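Local coordinates for protein apoptosis regulator Bcl-2 homolog (Canarypox virus, PDB 5WOS) that inhibits apoptosis of the infected host cell and interacts with host BAK1, BAX and BH3-containing proteins such as BIM, BID and PUMA, at residues Glu14-Ile19 against Ile124-Leu129; Ile28-Gly33 against Phe101-Thr106; Lys34-His39 against Asn44-Val49; Ile81-Ile86 against Leu130-Ser135; Ile86-Lys89 against Gly93-Ile96. All blocks are in the same frame, centred on the assembly; numbering follows the deposited sequence. Where two conformers were deposited one is given.

Overall arrangement
Interaction 1 closes the widest loop. It joins the start of helix 14-32 to helix 121-138, and interactions 2, 3 and 5 all lie within that span. Interaction 2 ties the end of helix 14-32 to helix 92-112. Within its loop, interaction 3 folds the 34-39 segment back on helix 43-69. Interaction 5 closes the short turn from helix 78-86 into helix 92-112, also within the span of interaction 2. Interaction 4 starts from the same place, shares Ile86 with interaction 5, and reaches helix 121-138. It therefore crosses interactions 1 and 2. Interactions 1 and 4 touch through Tyr16 and Leu130. Interactions 2 and 3 meet where Glu29 reaches Tyr46.

Interaction 1 (Glu14-Ile19 against Ile124-Leu129); sequences EIYYTI and IITESL
Tyr16 and Thr126 meet as ring face and methyl group. Thr126 CG2 lies 4.2 Å from the centroid of the Tyr16 ring. The line between them is 23° off the ring normal, so this is a CH-pi contact, displaced toward the rim of the ring. The two side chains meet nearly perpendicular. In Tyr16, CG is anti to the backbone N (chi1 177°), which swings the ring across toward helix 121-138. The same Thr126 methyl has two other neighbours. Thr126 CG2 sits 3.6 Å from the backbone oxygen Tyr16 O and 3.7 Å from Ile19 CG2. Ile19 and Thr126 run alongside each other in opposite senses, methyl against methyl.

Glu127 takes the edge of the ring. Glu127 CG is 4.0 Å from Tyr16 CE1, near the ring plane. This touch is made by the aliphatic part of the chain, not by the carboxylate. No hydrogen bond joins the two segments. The polar ends have partners nearby: Tyr16 OH is hydrogen-bonded to Asp123, and Thr126 OG1 to the backbone oxygen of Pro122. With OG1 turned to Pro122, the threonine methyl faces the tyrosine.

The short helix axes approach to 10.1 Å at an angle of 132°, and the contact is mostly buried. In this Bcl-2 fold it packs the first modelled helix on the last modelled one. Leu130 of helix 121-138 also touches Tyr16, and Leu137 touches Ile19. Leu20 and Ile23 of helix 14-32 pack on Thr126. On another side of helix 121-138, Ile124 and Ser128 meet helix 78-86.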
# COMPACT_ATOMS: atom_id res chain seq x y z
N GLU A 14 9.21 13.80 -9.12
CA GLU A 14 7.80 13.80 -9.49
C GLU A 14 7.20 12.41 -9.29
O GLU A 14 6.03 12.29 -8.91
CB GLU A 14 7.62 14.25 -10.94
CG GLU A 14 7.98 15.71 -11.19
CD GLU A 14 9.47 15.97 -11.15
OE1 GLU A 14 10.25 15.00 -11.28
OE2 GLU A 14 9.86 17.14 -10.98
N ILE A 15 8.00 11.37 -9.51
CA ILE A 15 7.51 10.00 -9.33
C ILE A 15 7.19 9.75 -7.86
O ILE A 15 6.12 9.25 -7.52
CB ILE A 15 8.53 8.99 -9.88
CG1 ILE A 15 8.69 9.19 -11.39
CG2 ILE A 15 8.11 7.55 -9.52
CD1 ILE A 15 9.32 8.03 -12.14
N TYR A 16 8.12 10.11 -6.97
CA TYR A 16 7.87 9.92 -5.54
C TYR A 16 6.55 10.54 -5.12
O TYR A 16 5.78 9.93 -4.37
CB TYR A 16 9.03 10.50 -4.72
CG TYR A 16 8.81 10.40 -3.23
CD1 TYR A 16 9.27 9.31 -2.51
CD2 TYR A 16 8.13 11.39 -2.54
CE1 TYR A 16 9.07 9.21 -1.14
CE2 TYR A 16 7.91 11.30 -1.17
CZ TYR A 16 8.39 10.21 -0.48
OH TYR A 16 8.18 10.11 0.88
N TYR A 17 6.27 11.75 -5.60
CA TYR A 17 5.07 12.46 -5.17
C TYR A 17 3.85 12.06 -5.98
O TYR A 17 2.72 12.15 -5.48
CB TYR A 17 5.33 13.97 -5.23
CG TYR A 17 6.22 14.44 -4.09
CD1 TYR A 17 5.77 14.41 -2.79
CD2 TYR A 17 7.52 14.88 -4.33
CE1 TYR A 17 6.57 14.81 -1.73
CE2 TYR A 17 8.34 15.28 -3.28
CZ TYR A 17 7.86 15.25 -1.98
OH TYR A 17 8.66 15.65 -0.93
N THR A 18 4.04 11.60 -7.22
CA THR A 18 2.92 11.05 -7.98
C THR A 18 2.30 9.86 -7.24
O THR A 18 1.08 9.73 -7.18
CB THR A 18 3.38 10.63 -9.38
OG1 THR A 18 3.94 11.76 -10.08
CG2 THR A 18 2.21 10.09 -10.20
N ILE A 19 3.14 8.99 -6.68
CA ILE A 19 2.62 7.86 -5.91
C ILE A 19 2.13 8.31 -4.54
O ILE A 19 1.05 7.92 -4.10
CB ILE A 19 3.71 6.77 -5.80
CG1 ILE A 19 3.82 6.00 -7.12
CG2 ILE A 19 3.42 5.81 -4.64
CD1 ILE A 19 5.12 6.21 -7.81
N ILE A 124 6.57 6.07 4.40
CA ILE A 124 7.35 4.87 4.69
C ILE A 124 7.15 3.81 3.61
O ILE A 124 8.12 3.18 3.17
CB ILE A 124 6.98 4.33 6.09
CG1 ILE A 124 7.45 5.31 7.17
CG2 ILE A 124 7.62 2.95 6.32
CD1 ILE A 124 7.00 4.94 8.58
N ILE A 125 5.91 3.59 3.17
CA ILE A 125 5.70 2.58 2.15
C ILE A 125 6.08 3.13 0.78
O ILE A 125 6.68 2.42 -0.03
CB ILE A 125 4.25 2.04 2.17
CG1 ILE A 125 3.24 3.02 1.58
CG2 ILE A 125 3.84 1.66 3.60
CD1 ILE A 125 1.91 2.37 1.30
N THR A 126 5.77 4.40 0.50
CA THR A 126 6.21 5.00 -0.75
C THR A 126 7.73 4.94 -0.88
O THR A 126 8.26 4.67 -1.96
CB THR A 126 5.73 6.45 -0.84
OG1 THR A 126 4.33 6.52 -0.55
CG2 THR A 126 5.97 7.01 -2.24
N GLU A 127 8.44 5.18 0.22
CA GLU A 127 9.89 5.02 0.22
C GLU A 127 10.28 3.57 -0.05
O GLU A 127 11.09 3.30 -0.95
CB GLU A 127 10.47 5.48 1.56
CG GLU A 127 10.95 6.92 1.57
CD GLU A 127 11.61 7.31 2.88
OE1 GLU A 127 11.10 8.23 3.55
OE2 GLU A 127 12.63 6.68 3.25
N SER A 128 9.72 2.64 0.72
CA SER A 128 10.02 1.22 0.51
C SER A 128 9.63 0.79 -0.90
O SER A 128 10.34 0.02 -1.54
CB SER A 128 9.30 0.37 1.55
OG SER A 128 9.55 0.83 2.86
N LEU A 129 8.49 1.28 -1.39
CA LEU A 129 8.03 0.90 -2.72
C LEU A 129 9.00 1.39 -3.79
O LEU A 129 9.38 0.64 -4.70
CB LEU A 129 6.62 1.45 -2.97
CG LEU A 129 5.53 0.57 -3.58
CD1 LEU A 129 5.43 -0.78 -2.90
CD2 LEU A 129 4.21 1.30 -3.46

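Interaction 2 (Ile28-Gly33 against Phe101-Thr106)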
# COMPACT_ATOMS: atom_id res chain seq x y z
N ILE A 28 -5.74 8.61 4.40
CA ILE A 28 -6.63 9.59 5.01
C ILE A 28 -8.08 9.13 4.88
O ILE A 28 -8.82 9.05 5.87
CB ILE A 28 -6.42 10.98 4.37
CG1 ILE A 28 -5.05 11.53 4.75
CG2 ILE A 28 -7.52 11.95 4.80
CD1 ILE A 28 -4.62 12.72 3.94
N GLU A 29 -8.51 8.83 3.66
CA GLU A 29 -9.90 8.44 3.45
C GLU A 29 -10.24 7.17 4.22
O GLU A 29 -11.33 7.05 4.78
CB GLU A 29 -10.19 8.25 1.96
CG GLU A 29 -11.64 7.85 1.67
CD GLU A 29 -12.06 8.08 0.23
OE1 GLU A 29 -11.31 8.75 -0.52
OE2 GLU A 29 -13.15 7.61 -0.16
N TYR A 30 -9.30 6.22 4.28
CA TYR A 30 -9.60 4.96 4.95
C TYR A 30 -9.64 5.12 6.47
O TYR A 30 -10.37 4.39 7.15
CB TYR A 30 -8.58 3.89 4.57
CG TYR A 30 -8.87 2.57 5.24
CD1 TYR A 30 -9.98 1.83 4.87
CD2 TYR A 30 -8.05 2.07 6.24
CE1 TYR A 30 -10.27 0.62 5.47
CE2 TYR A 30 -8.33 0.87 6.85
CZ TYR A 30 -9.44 0.14 6.46
OH TYR A 30 -9.72 -1.06 7.06
N CYS A 31 -8.86 6.05 7.01
CA CYS A 31 -8.82 6.24 8.45
C CYS A 31 -9.97 7.10 8.95
O CYS A 31 -10.59 6.78 9.98
CB CYS A 31 -7.49 6.87 8.85
SG CYS A 31 -6.11 5.71 8.84
N THR A 32 -10.28 8.19 8.25
CA THR A 32 -11.33 9.11 8.68
C THR A 32 -12.70 8.78 8.09
O THR A 32 -13.71 9.23 8.63
CB THR A 32 -10.98 10.55 8.29
OG1 THR A 32 -11.01 10.69 6.86
CG2 THR A 32 -9.59 10.92 8.80
N GLY A 33 -12.75 8.02 7.00
CA GLY A 33 -14.01 7.81 6.32
C GLY A 33 -14.52 9.02 5.58
O GLY A 33 -15.71 9.08 5.25
N PHE A 101 -2.67 -3.32 2.73
CA PHE A 101 -2.16 -3.71 4.04
C PHE A 101 -1.53 -2.53 4.76
O PHE A 101 -1.68 -2.38 5.98
CB PHE A 101 -1.14 -4.84 3.89
CG PHE A 101 -0.53 -5.29 5.19
CD1 PHE A 101 -1.22 -6.16 6.02
CD2 PHE A 101 0.72 -4.84 5.58
CE1 PHE A 101 -0.67 -6.57 7.22
CE2 PHE A 101 1.27 -5.25 6.78
CZ PHE A 101 0.57 -6.12 7.60
N GLY A 102 -0.83 -1.66 4.03
CA GLY A 102 -0.36 -0.43 4.63
C GLY A 102 -1.49 0.40 5.20
O GLY A 102 -1.39 0.93 6.31
N ALA A 103 -2.60 0.51 4.45
CA ALA A 103 -3.75 1.26 4.94
C ALA A 103 -4.28 0.66 6.24
O ALA A 103 -4.59 1.39 7.19
CB ALA A 103 -4.85 1.29 3.88
N TYR A 104 -4.39 -0.67 6.30
CA TYR A 104 -4.91 -1.31 7.51
C TYR A 104 -4.02 -1.01 8.71
O TYR A 104 -4.51 -0.64 9.78
CB TYR A 104 -5.03 -2.82 7.30
CG TYR A 104 -5.53 -3.53 8.54
CD1 TYR A 104 -6.80 -3.28 9.03
CD2 TYR A 104 -4.73 -4.44 9.22
CE1 TYR A 104 -7.27 -3.92 10.16
CE2 TYR A 104 -5.19 -5.09 10.35
CZ TYR A 104 -6.46 -4.82 10.82
OH TYR A 104 -6.93 -5.45 11.95
N VAL A 105 -2.70 -1.18 8.55
CA VAL A 105 -1.77 -0.87 9.63
C VAL A 105 -1.97 0.56 10.11
O VAL A 105 -2.03 0.83 11.32
CB VAL A 105 -0.32 -1.11 9.17
CG1 VAL A 105 0.68 -0.39 10.07
CG2 VAL A 105 -0.02 -2.60 9.15
N THR A 106 -2.08 1.50 9.17
CA THR A 106 -2.25 2.90 9.53
C THR A 106 -3.49 3.08 10.40
O THR A 106 -3.43 3.72 11.46
CB THR A 106 -2.34 3.76 8.27
OG1 THR A 106 -1.21 3.50 7.43
CG2 THR A 106 -2.37 5.23 8.62
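Tyr30 and Ala103 have CA atoms 6.9 Å apart where helix 28-32 passes helix 101-106, with the short axes 9.4 Å apart at their closest and 42° between their N-to-C directions. The ring of Tyr30 carries most of the contact. A chi1 of -179° turns it away from its own backbone N and out to the other helix. There the CD2-CE2 side of the ring lies obliquely against the backbone of Ala103 and Tyr104. Tyr30 CD2 is 3.7 Å from the carbonyl oxygen Ala103 O. Tyr30 CD2 also lies 4.1 Å from Ala103 CB, an apolar touch. Farther out, Tyr30 CE2 is 4.1 Å from Tyr104 CA. The alanine is small, consistent with the ring lying close to the backbone.

In the helical bundle of the Bcl-2 family, this contact brings the end of helix 14-32 against helix 92-112. Leu57 of helix 43-69 also touches Tyr30, while Phe27 packs on both Ala103 and Thr106. Phe101 turns elsewhere, packing on an apolar side chain of the bound peptide.

The two tyrosine side chains approach at a slant. Tyr30 OH comes to 4.2 Å from Tyr104 CD1, at the edge of that ring and near its plane. This is contact without a hydrogen bond. Next to Tyr30 in the chain, Cys31 SG lies 3.8 Å from Thr106 CG2, about a turn beyond Ala103. The Thr106 hydroxyl is occupied within its own helix: OG1 donates to Gly102 O. The threonine N-H reaches that same oxygen from the opposite face of the carbonyl plane.

Interaction 3 (Lys34-His39 against Asn44-Val49); sequences KNRNFH and NTYIIV
Asn37 meets the edge of the Tyr46 ring with its amide oxygen; no hydrogen bond joins the two segments. Asn37 OD1 lies 3.1 Å from Tyr46 CD2, near the ring plane, and the amide and ring planes are 70° apart. The segment 34-39 is a loop. Near its start the backbone N of Asn37 donates to Asn35 OD1. The geometry fits an Asx turn, though Asn35 OD1 is modelled too close to Asn37 for its position to be trusted. The loop joins helix 14-32 to helix 43-69 in this Bcl-2 fold and lies back on the second of them.

The Tyr46 ring is sent out to the loop by a chi1 of -176°, which sets it opposite the backbone N. Arg36 CB packs 3.7 Å from Tyr46 OH. The OH hydrogen-bonds to Glu29 on helix 14-32, and Glu29 also accepts from the backbone N of Arg36. One oxygen, Glu29 OE1, thus bonds to both sides of the contact. The Arg36 chain bends at chi2 and chi3, and NE bonds to Asn25. One face of its guanidinium lies against the His39 ring. Ile47 CD1 lies over one face of the amide, 3.6 Å from Asn37 CG.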
# COMPACT_ATOMS: atom_id res chain seq x y z
N LYS A 34 -13.66 10.00 5.32
CA LYS A 34 -14.03 11.21 4.60
C LYS A 34 -13.55 11.15 3.16
O LYS A 34 -12.42 10.72 2.88
CB LYS A 34 -13.45 12.45 5.29
CG LYS A 34 -14.25 12.97 6.49
CD LYS A 34 -15.76 13.03 6.23
CE LYS A 34 -16.13 13.79 4.95
NZ LYS A 34 -17.40 13.28 4.35
N ASN A 35 -14.40 11.59 2.24
CA ASN A 35 -14.09 11.52 0.82
C ASN A 35 -12.90 12.40 0.48
O ASN A 35 -12.80 13.55 0.94
CB ASN A 35 -15.30 11.95 -0.00
CG ASN A 35 -15.06 11.87 -1.49
OD1 ASN A 35 -14.22 11.10 -1.95
ND2 ASN A 35 -15.78 12.68 -2.26
N ARG A 36 -11.98 11.86 -0.33
CA ARG A 36 -10.78 12.58 -0.74
C ARG A 36 -10.66 12.67 -2.26
O ARG A 36 -9.60 13.02 -2.77
CB ARG A 36 -9.54 11.92 -0.15
CG ARG A 36 -9.53 11.87 1.38
CD ARG A 36 -9.41 13.25 2.00
NE ARG A 36 -8.18 13.93 1.60
CZ ARG A 36 -7.67 14.99 2.21
NH1 ARG A 36 -8.28 15.51 3.27
NH2 ARG A 36 -6.55 15.54 1.77
N ASN A 37 -11.74 12.39 -2.99
CA ASN A 37 -11.70 12.43 -4.45
C ASN A 37 -11.38 13.81 -4.99
O ASN A 37 -10.97 13.93 -6.15
CB ASN A 37 -13.03 11.95 -5.03
CG ASN A 37 -13.35 10.53 -4.66
OD1 ASN A 37 -12.46 9.72 -4.41
ND2 ASN A 37 -14.64 10.21 -4.63
N PHE A 38 -11.59 14.86 -4.19
CA PHE A 38 -11.38 16.23 -4.65
C PHE A 38 -10.16 16.89 -4.02
O PHE A 38 -10.00 18.11 -4.13
CB PHE A 38 -12.64 17.05 -4.37
CG PHE A 38 -13.91 16.39 -4.85
CD1 PHE A 38 -14.09 16.12 -6.19
CD2 PHE A 38 -14.90 16.05 -3.95
CE1 PHE A 38 -15.25 15.51 -6.64
CE2 PHE A 38 -16.06 15.44 -4.39
CZ PHE A 38 -16.24 15.17 -5.73
N HIS A 39 -9.30 16.12 -3.36
CA HIS A 39 -8.01 16.60 -2.90
C HIS A 39 -6.85 16.02 -3.68
O HIS A 39 -5.74 16.56 -3.59
CB HIS A 39 -7.81 16.27 -1.41
CG HIS A 39 -8.83 16.89 -0.50
ND1 HIS A 39 -10.06 16.31 -0.26
CD2 HIS A 39 -8.80 18.03 0.22
CE1 HIS A 39 -10.74 17.07 0.57
NE2 HIS A 39 -10.00 18.12 0.88
N ASN A 44 -9.06 10.01 -11.52
CA ASN A 44 -9.41 8.72 -12.11
C ASN A 44 -8.58 7.60 -11.51
O ASN A 44 -9.11 6.53 -11.17
CB ASN A 44 -9.22 8.78 -13.63
CG ASN A 44 -10.42 9.38 -14.34
OD1 ASN A 44 -11.56 9.14 -13.94
ND2 ASN A 44 -10.16 10.16 -15.38
N THR A 45 -7.27 7.81 -11.35
CA THR A 45 -6.45 6.80 -10.69
C THR A 45 -6.94 6.54 -9.27
O THR A 45 -7.03 5.38 -8.85
CB THR A 45 -4.98 7.24 -10.67
OG1 THR A 45 -4.49 7.37 -12.01
CG2 THR A 45 -4.12 6.23 -9.93
N TYR A 46 -7.26 7.60 -8.53
CA TYR A 46 -7.62 7.43 -7.13
C TYR A 46 -8.83 6.51 -6.98
O TYR A 46 -8.85 5.63 -6.11
CB TYR A 46 -7.89 8.78 -6.48
CG TYR A 46 -8.18 8.69 -5.00
CD1 TYR A 46 -7.18 8.36 -4.11
CD2 TYR A 46 -9.46 8.93 -4.50
CE1 TYR A 46 -7.43 8.27 -2.76
CE2 TYR A 46 -9.72 8.83 -3.15
CZ TYR A 46 -8.70 8.50 -2.29
OH TYR A 46 -8.94 8.40 -0.94
N ILE A 47 -9.84 6.69 -7.83
CA ILE A 47 -11.03 5.85 -7.76
C ILE A 47 -10.66 4.39 -8.02
O ILE A 47 -11.11 3.48 -7.31
CB ILE A 47 -12.10 6.35 -8.74
CG1 ILE A 47 -13.04 7.35 -8.05
CG2 ILE A 47 -12.93 5.20 -9.31
CD1 ILE A 47 -12.36 8.59 -7.52
N ILE A 48 -9.82 4.14 -9.03
CA ILE A 48 -9.43 2.77 -9.34
C ILE A 48 -8.65 2.16 -8.18
O ILE A 48 -8.99 1.08 -7.68
CB ILE A 48 -8.63 2.74 -10.65
CG1 ILE A 48 -9.56 3.06 -11.83
CG2 ILE A 48 -7.98 1.36 -10.85
CD1 ILE A 48 -8.86 3.17 -13.18
N VAL A 49 -7.59 2.85 -7.73
CA VAL A 49 -6.79 2.31 -6.63
C VAL A 49 -7.62 2.23 -5.35
O VAL A 49 -7.48 1.29 -4.57
CB VAL A 49 -5.52 3.16 -6.43
CG1 VAL A 49 -4.73 2.66 -5.23
CG2 VAL A 49 -4.66 3.12 -7.69

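Interaction 4 (Ile81-Ile86 against Leu130-Ser135)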
# COMPACT_ATOMS: atom_id res chain seq x y z
N ILE A 81 8.87 -6.04 4.85
CA ILE A 81 7.70 -6.69 4.26
C ILE A 81 7.58 -6.31 2.79
O ILE A 81 7.40 -7.17 1.92
CB ILE A 81 6.43 -6.32 5.04
CG1 ILE A 81 6.56 -6.75 6.51
CG2 ILE A 81 5.21 -6.98 4.41
CD1 ILE A 81 5.51 -6.15 7.41
N VAL A 82 7.69 -5.01 2.49
CA VAL A 82 7.62 -4.56 1.11
C VAL A 82 8.73 -5.20 0.29
O VAL A 82 8.51 -5.69 -0.82
CB VAL A 82 7.68 -3.02 1.04
CG1 VAL A 82 7.62 -2.55 -0.41
CG2 VAL A 82 6.54 -2.41 1.84
N TYR A 83 9.95 -5.21 0.84
CA TYR A 83 11.07 -5.81 0.13
C TYR A 83 10.79 -7.27 -0.18
O TYR A 83 10.97 -7.73 -1.32
CB TYR A 83 12.35 -5.68 0.95
CG TYR A 83 13.57 -6.32 0.31
CD1 TYR A 83 14.52 -5.54 -0.34
CD2 TYR A 83 13.78 -7.69 0.36
CE1 TYR A 83 15.64 -6.11 -0.93
CE2 TYR A 83 14.89 -8.27 -0.23
CZ TYR A 83 15.82 -7.47 -0.86
OH TYR A 83 16.93 -8.06 -1.44
N ASP A 84 10.35 -8.03 0.82
CA ASP A 84 10.13 -9.46 0.67
C ASP A 84 8.88 -9.79 -0.14
O ASP A 84 8.63 -10.97 -0.40
CB ASP A 84 10.04 -10.11 2.05
CG ASP A 84 11.29 -9.87 2.88
OD1 ASP A 84 12.40 -9.88 2.32
OD2 ASP A 84 11.15 -9.65 4.11
N THR A 85 8.10 -8.79 -0.55
CA THR A 85 6.89 -9.05 -1.34
C THR A 85 7.14 -8.93 -2.84
O THR A 85 6.43 -9.58 -3.62
CB THR A 85 5.79 -8.07 -0.93
OG1 THR A 85 5.45 -8.27 0.45
CG2 THR A 85 4.52 -8.26 -1.78
N ILE A 86 8.13 -8.14 -3.25
CA ILE A 86 8.29 -7.81 -4.66
C ILE A 86 9.76 -7.87 -5.06
O ILE A 86 10.16 -7.31 -6.09
CB ILE A 86 7.69 -6.42 -4.96
CG1 ILE A 86 8.30 -5.38 -4.00
CG2 ILE A 86 6.17 -6.47 -4.86
CD1 ILE A 86 7.56 -4.05 -3.95
N LEU A 130 9.41 2.65 -3.70
CA LEU A 130 10.29 3.22 -4.72
C LEU A 130 11.73 2.73 -4.58
O LEU A 130 12.45 2.67 -5.58
CB LEU A 130 10.26 4.74 -4.64
CG LEU A 130 8.90 5.33 -4.99
CD1 LEU A 130 8.80 6.73 -4.48
CD2 LEU A 130 8.69 5.28 -6.49
N SER A 131 12.15 2.38 -3.37
CA SER A 131 13.49 1.83 -3.18
C SER A 131 13.74 0.60 -4.04
O SER A 131 14.90 0.20 -4.18
CB SER A 131 13.71 1.48 -1.71
OG SER A 131 14.89 0.71 -1.54
N ARG A 132 12.70 -0.00 -4.62
CA ARG A 132 12.86 -1.21 -5.42
C ARG A 132 12.12 -1.19 -6.76
O ARG A 132 12.45 -2.02 -7.62
CB ARG A 132 12.37 -2.43 -4.63
CG ARG A 132 13.01 -2.58 -3.26
CD ARG A 132 13.88 -3.82 -3.17
NE ARG A 132 14.98 -3.80 -4.13
CZ ARG A 132 16.19 -3.31 -3.89
NH1 ARG A 132 16.48 -2.77 -2.71
NH2 ARG A 132 17.12 -3.35 -4.84
N CYS A 133 11.16 -0.29 -6.97
CA CYS A 133 10.27 -0.36 -8.12
C CYS A 133 10.26 0.91 -8.97
O CYS A 133 9.43 1.02 -9.88
CB CYS A 133 8.83 -0.64 -7.66
SG CYS A 133 8.66 -2.00 -6.50
N ARG A 134 11.16 1.86 -8.70
CA ARG A 134 11.11 3.14 -9.40
C ARG A 134 11.16 2.95 -10.91
O ARG A 134 10.26 3.39 -11.63
CB ARG A 134 12.25 4.04 -8.93
CG ARG A 134 12.12 5.48 -9.43
CD ARG A 134 13.43 6.23 -9.36
NE ARG A 134 13.44 7.34 -10.31
CZ ARG A 134 13.64 7.20 -11.62
NH1 ARG A 134 13.84 6.00 -12.15
NH2 ARG A 134 13.63 8.27 -12.41
N SER A 135 12.22 2.31 -11.41
CA SER A 135 12.34 2.10 -12.84
C SER A 135 11.13 1.35 -13.39
O SER A 135 10.61 1.68 -14.46
CB SER A 135 13.64 1.36 -13.16
OG SER A 135 13.68 0.12 -12.48
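Arg132 and Tyr83 bury the most surface here, and they meet through carbon. Arg132 CD lies 3.4 Å from Tyr83 CD1 and nearly as close to CE1. It comes at the ring from an oblique direction. The arginine chain bends at chi2 and chi3, which folds the guanidinium back beside the tyrosine. Its plane is 70° from the ring plane, so the two groups do not stack flat. Arg132 NH1 is 3.9 Å from Tyr83 CE1. The Tyr83 ring is itself stacked with the ring of His87.

The contact joins helix 78-86 to helix 121-138 within the Bcl-2 family fold. Helix 78-86 also meets the bound peptide, which packs on Ile81, Asp84 and Thr85. Helix 121-138 is irregular here, with the usual helical bonds missing at Arg132 and Ser135. The model is strained near Arg132, so the detail is doubtful.

Ile86 is the third main partner, on the buried side. Its CG1 stands between the backbone N and the carbonyl carbon (chi1 54°), and the chain then runs on extended to CD1. Ile86 CD1 meets Cys133 SG at 3.5 Å. Ile90 also touches Cys133, while Leu129 and Ile98 pack on Ile86.

Interaction 5 (Ile86-Lys89 against Gly93-Ile96)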
# COMPACT_ATOMS: atom_id res chain seq x y z
N ILE A 86 8.13 -8.14 -3.25
CA ILE A 86 8.29 -7.81 -4.66
C ILE A 86 9.76 -7.87 -5.06
O ILE A 86 10.16 -7.31 -6.09
CB ILE A 86 7.69 -6.42 -4.96
CG1 ILE A 86 8.30 -5.38 -4.00
CG2 ILE A 86 6.17 -6.47 -4.86
CD1 ILE A 86 7.56 -4.05 -3.95
N HIS A 87 10.57 -8.57 -4.27
CA HIS A 87 11.99 -8.68 -4.59
C HIS A 87 12.23 -9.63 -5.76
O HIS A 87 13.11 -9.39 -6.59
CB HIS A 87 12.79 -9.13 -3.37
CG HIS A 87 14.24 -9.33 -3.64
ND1 HIS A 87 14.83 -10.57 -3.68
CD2 HIS A 87 15.23 -8.43 -3.91
CE1 HIS A 87 16.12 -10.44 -3.95
NE2 HIS A 87 16.38 -9.15 -4.09
N ASP A 88 11.45 -10.71 -5.84
CA ASP A 88 11.59 -11.63 -6.97
C ASP A 88 10.87 -11.12 -8.22
O ASP A 88 11.33 -11.39 -9.33
CB ASP A 88 11.05 -13.02 -6.59
CG ASP A 88 9.53 -13.06 -6.55
OD1 ASP A 88 8.92 -12.08 -6.08
OD2 ASP A 88 8.94 -14.08 -6.99
N LYS A 89 9.77 -10.39 -8.05
CA LYS A 89 9.04 -9.84 -9.18
C LYS A 89 8.13 -8.73 -8.69
O LYS A 89 7.61 -8.79 -7.57
CB LYS A 89 8.22 -10.92 -9.91
CG LYS A 89 7.48 -10.40 -11.12
CD LYS A 89 6.90 -11.52 -11.96
CE LYS A 89 6.41 -11.00 -13.30
NZ LYS A 89 5.90 -12.08 -14.20
N GLY A 93 -0.59 -6.22 -8.78
CA GLY A 93 -1.32 -6.91 -7.73
C GLY A 93 -0.59 -6.86 -6.40
O GLY A 93 -1.20 -6.60 -5.36
N ARG A 94 0.72 -7.10 -6.42
CA ARG A 94 1.50 -7.02 -5.19
C ARG A 94 1.60 -5.58 -4.69
O ARG A 94 1.49 -5.33 -3.49
CB ARG A 94 2.89 -7.62 -5.42
CG ARG A 94 2.84 -9.12 -5.65
CD ARG A 94 4.19 -9.69 -6.05
NE ARG A 94 4.11 -11.14 -6.25
CZ ARG A 94 5.16 -11.93 -6.41
NH1 ARG A 94 6.39 -11.44 -6.39
NH2 ARG A 94 4.98 -13.23 -6.57
N VAL A 95 1.80 -4.63 -5.61
CA VAL A 95 1.90 -3.22 -5.21
C VAL A 95 0.61 -2.77 -4.53
O VAL A 95 0.64 -2.05 -3.53
CB VAL A 95 2.23 -2.34 -6.44
CG1 VAL A 95 2.13 -0.87 -6.09
CG2 VAL A 95 3.62 -2.66 -6.95
N ILE A 96 -0.54 -3.18 -5.06
CA ILE A 96 -1.82 -2.78 -4.47
C ILE A 96 -2.01 -3.45 -3.11
O ILE A 96 -2.47 -2.82 -2.15
CB ILE A 96 -2.97 -3.11 -5.43
CG1 ILE A 96 -2.88 -2.25 -6.70
CG2 ILE A 96 -4.32 -2.91 -4.75
CD1 ILE A 96 -3.11 -0.77 -6.49
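Arg94 is extended from CG to NE, with chi2 173° and chi3 179°, and this carries its guanidinium out from helix 92-112 to the loop 86-89. Asp88 turns to meet it. Its CG lies between the backbone N and the carbonyl carbon (chi1 75°), which puts the carboxylate beside the arginine. The two side chains come together almost at right angles, yet their flat ends are nearly coplanar.

The salt bridge is made by a single nitrogen and a single oxygen. Arg94 NH1 donates to Asp88 OD1 over 2.6 Å. OD1 uses its syn lone pair and lies close to the guanidinium plane. The bond is bent, and Asp88 OD2 stays 3.7 Å from Arg94 NH1, so this is not a two-pronged pairing. Arg94 NH1 has a second, weak bond, to the backbone oxygen Lys89 O at 3.1 Å. That oxygen approaches obliquely. Lower on the chain, Ile86 CG2 packs 3.5 Å from Arg94 CB, and these two side chains pass with their ends pointing opposite ways.

The contact closes the turn between helix 78-86 and helix 92-112, at the site where this Bcl-2 protein holds its bound peptide. Arg94 NE makes a salt bridge with an acidic side chain of the peptide, as the conserved groove arginine does in other Bcl-2 proteins. Asp88 OD1, the oxygen that takes Arg94 NH1, also forms a salt bridge with a basic side chain of the peptide. The arginine thus lies between two carboxylates, which would be expected to balance its charge and hold its orientation for the peptide.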